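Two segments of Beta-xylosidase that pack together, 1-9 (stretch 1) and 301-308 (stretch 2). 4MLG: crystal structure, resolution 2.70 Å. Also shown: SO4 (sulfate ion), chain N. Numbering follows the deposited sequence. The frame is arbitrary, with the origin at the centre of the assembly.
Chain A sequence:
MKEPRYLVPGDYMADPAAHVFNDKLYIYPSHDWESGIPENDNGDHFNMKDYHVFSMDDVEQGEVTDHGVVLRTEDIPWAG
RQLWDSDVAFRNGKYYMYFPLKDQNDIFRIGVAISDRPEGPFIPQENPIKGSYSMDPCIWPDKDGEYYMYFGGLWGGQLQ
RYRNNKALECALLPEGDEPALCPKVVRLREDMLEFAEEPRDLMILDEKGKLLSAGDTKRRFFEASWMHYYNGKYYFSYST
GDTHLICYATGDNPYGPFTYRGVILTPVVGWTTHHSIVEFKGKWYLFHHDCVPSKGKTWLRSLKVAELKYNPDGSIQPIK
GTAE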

# COMPACT_ATOMS: atom_id res chain seq x y z
N MET A 1 1.37 39.06 -22.14
CA MET A 1 0.72 39.55 -20.93
C MET A 1 1.71 40.25 -20.00
O MET A 1 2.68 39.65 -19.54
N LYS A 2 1.45 41.52 -19.72
CA LYS A 2 2.29 42.29 -18.81
C LYS A 2 1.93 41.96 -17.36
O LYS A 2 2.78 42.03 -16.47
N GLU A 3 0.67 41.60 -17.14
CA GLU A 3 0.19 41.23 -15.82
C GLU A 3 -0.38 39.82 -15.83
O GLU A 3 -0.94 39.38 -16.83
N PRO A 4 -0.22 39.09 -14.71
CA PRO A 4 -0.75 37.73 -14.57
C PRO A 4 -2.27 37.70 -14.75
O PRO A 4 -2.97 38.55 -14.21
N ARG A 5 -2.76 36.72 -15.50
CA ARG A 5 -4.18 36.63 -15.81
C ARG A 5 -4.84 35.45 -15.11
O ARG A 5 -4.36 34.32 -15.20
N TYR A 6 -5.93 35.72 -14.41
CA TYR A 6 -6.73 34.67 -13.79
C TYR A 6 -7.65 34.04 -14.83
O TYR A 6 -8.36 34.74 -15.55
N LEU A 7 -7.63 32.71 -14.91
CA LEU A 7 -8.33 32.00 -15.98
C LEU A 7 -9.74 31.54 -15.57
O LEU A 7 -10.68 31.68 -16.35
N VAL A 8 -9.86 30.98 -14.38
CA VAL A 8 -11.16 30.50 -13.90
C VAL A 8 -11.58 31.21 -12.61
O VAL A 8 -11.22 30.79 -11.52
N PRO A 9 -12.34 32.31 -12.76
CA PRO A 9 -12.81 33.11 -11.63
C PRO A 9 -14.00 32.48 -10.91
O PRO A 9 -14.22 32.76 -9.73
N ARG A 301 -7.72 27.81 -3.73
CA ARG A 301 -6.74 28.40 -4.64
C ARG A 301 -7.32 28.67 -6.02
O ARG A 301 -8.13 27.90 -6.53
N SER A 302 -6.90 29.78 -6.63
CA SER A 302 -7.36 30.15 -7.96
C SER A 302 -6.18 30.15 -8.93
O SER A 302 -5.17 30.80 -8.68
N LEU A 303 -6.30 29.41 -10.02
CA LEU A 303 -5.20 29.30 -10.97
C LEU A 303 -5.00 30.56 -11.80
O LEU A 303 -5.95 31.29 -12.09
N LYS A 304 -3.75 30.81 -12.18
CA LYS A 304 -3.40 32.00 -12.93
C LYS A 304 -2.19 31.74 -13.82
O LYS A 304 -1.44 30.79 -13.60
N VAL A 305 -2.00 32.59 -14.83
CA VAL A 305 -0.91 32.40 -15.78
C VAL A 305 -0.08 33.66 -15.95
O VAL A 305 -0.61 34.76 -16.11
N ALA A 306 1.24 33.50 -15.90
CA ALA A 306 2.17 34.60 -16.12
C ALA A 306 3.19 34.20 -17.18
O ALA A 306 3.62 33.05 -17.24
N GLU A 307 3.57 35.16 -18.02
CA GLU A 307 4.53 34.89 -19.08
C GLU A 307 5.92 34.63 -18.52
O GLU A 307 6.41 35.38 -17.67
N LEU A 308 6.55 33.56 -18.99
CA LEU A 308 7.89 33.19 -18.54
C LEU A 308 8.92 33.52 -19.62
O LEU A 308 8.72 33.22 -20.79

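The N-terminal stretch pairs antiparallel with the strand near the end of the chain, and two bridges set the register; in the hydrogen-bonded one, Arg5 N donates to Val305 O (3.0 Å) and Val305 N to Arg5 O (2.9 Å). Successive side chains of the extended backbone alternate, so the two bridged pairs lie on opposite faces.

On the face of Tyr6 and Lys304, Tyr6 (chi1 m, chi2 -87°) lays its ring so that Lys304 CB sits over one face, 4.2 Å from the ring centroid, a CH-pi contact. Lys304 takes p, t, m, t; its CE lies 3.6 Å from Pro4 CB, and its NZ donates to Tyr6 OH at 3.2 Å. A lysine suits this place because its methylenes pack while its amine finds a polar partner.

On the face of Arg5 and Val305, compact Val305 (p) offers CG1 to Met1 CE (3.8 Å) and Leu7 CD2 (3.7 Å). Met1 CB points sideways, but the flexible p, t, p chain brings its end nearer; Met1 N forms a salt bridge with Glu307 OE1 (3.5 Å), its hydrogen bond weak. All-trans Arg5 carries its guanidinium to partners elsewhere in the structure.

Leu303 (p, p) brings CD1 to Leu7 CB (3.6 Å; Leu7 m, t) and Val8 CG2 (3.8 Å; Val8 t), branched apolar chains needing no polar partner. Water 2 accepts from Val8 N and donates to Leu303 O, both at 2.5 Å; water 1 donates to Val8 O (2.9 Å) and hydrogen-bonds Ser302 OG (3.1 Å). Arg301 NH1 weakly hydrogen-bonds sulfate O1 (3.4 Å).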

# COMPACT_ATOMS: atom_id res chain seq x y z
CB MET A 1 0.01 38.40 -20.20
CG MET A 1 0.85 37.14 -20.06
SD MET A 1 0.05 35.87 -19.06
CE MET A 1 -1.47 35.62 -19.97
CB LYS A 2 2.13 43.79 -19.06
CG LYS A 2 2.56 44.24 -20.44
CD LYS A 2 2.38 45.74 -20.62
CE LYS A 2 2.80 46.19 -22.01
NZ LYS A 2 2.61 47.65 -22.21
CB GLU A 3 -0.87 42.22 -15.35
CG GLU A 3 -0.41 43.67 -15.32
CD GLU A 3 0.67 43.92 -14.28
OE1 GLU A 3 0.74 43.17 -13.29
OE2 GLU A 3 1.45 44.88 -14.47
CB PRO A 4 -0.39 37.37 -13.13
CG PRO A 4 0.80 38.20 -12.82
CD PRO A 4 0.57 39.50 -13.54
CB ARG A 5 -4.37 36.51 -17.33
CG ARG A 5 -5.81 36.26 -17.75
CD ARG A 5 -5.90 35.86 -19.21
NE ARG A 5 -7.27 35.52 -19.60
CZ ARG A 5 -7.61 35.00 -20.78
NH1 ARG A 5 -6.67 34.77 -21.69
NH2 ARG A 5 -8.87 34.73 -21.04
CB TYR A 6 -7.54 35.21 -12.61
CG TYR A 6 -6.71 35.51 -11.39
CD1 TYR A 6 -6.45 34.52 -10.44
CD2 TYR A 6 -6.18 36.78 -11.17
CE1 TYR A 6 -5.69 34.79 -9.32
CE2 TYR A 6 -5.41 37.05 -10.05
CZ TYR A 6 -5.17 36.05 -9.13
OH TYR A 6 -4.41 36.31 -8.01
CB LEU A 7 -7.50 30.81 -16.46
CG LEU A 7 -6.10 31.16 -16.95
CD1 LEU A 7 -5.34 29.90 -17.34
CD2 LEU A 7 -6.18 32.12 -18.12
CB VAL A 8 -11.15 28.98 -13.66
CG1 VAL A 8 -12.54 28.49 -13.29
CG2 VAL A 8 -10.65 28.26 -14.90
CB PRO A 9 -13.25 34.43 -12.29
CG PRO A 9 -12.71 34.38 -13.70
CD PRO A 9 -12.68 32.93 -14.04
CB ARG A 301 -5.52 27.49 -4.75
CG ARG A 301 -4.83 27.24 -3.41
CD ARG A 301 -3.98 25.97 -3.43
NE ARG A 301 -4.80 24.76 -3.44
CZ ARG A 301 -4.31 23.53 -3.40
NH1 ARG A 301 -3.00 23.33 -3.34
NH2 ARG A 301 -5.13 22.48 -3.42
CB SER A 302 -8.01 31.53 -7.94
OG SER A 302 -9.04 31.59 -6.97
CB LEU A 303 -5.34 28.05 -11.86
CG LEU A 303 -6.67 27.67 -12.51
CD1 LEU A 303 -7.15 28.70 -13.52
CD2 LEU A 303 -6.53 26.32 -13.19
CB LYS A 304 -3.11 33.16 -11.96
CG LYS A 304 -2.03 32.85 -10.94
CD LYS A 304 -1.94 33.93 -9.88
CE LYS A 304 -1.67 35.29 -10.49
NZ LYS A 304 -1.59 36.36 -9.46
CB VAL A 305 -1.43 31.90 -17.15
CG1 VAL A 305 -2.56 32.79 -17.65
CG2 VAL A 305 -0.30 31.82 -18.16
CB ALA A 306 2.87 34.98 -14.83
CB GLU A 307 4.57 36.05 -20.08
CG GLU A 307 5.52 35.83 -21.25
CD GLU A 307 5.42 36.91 -22.30
OE1 GLU A 307 4.66 37.87 -22.09
OE2 GLU A 307 6.09 36.79 -23.35
CB LEU A 308 7.94 31.71 -18.19
CG LEU A 308 9.22 31.21 -17.51
CD1 LEU A 308 8.88 30.47 -16.23
CD2 LEU A 308 10.02 30.31 -18.45
S SO4 N . -0.77 19.56 -3.19
O1 SO4 N . -2.09 20.03 -3.62
O2 SO4 N . 0.26 20.15 -4.03
O3 SO4 N . -0.55 19.95 -1.80
O4 SO4 N . -0.72 18.11 -3.30
O HOH W 1 -11.53 31.76 -8.84
O HOH W 2 -8.38 31.54 -12.43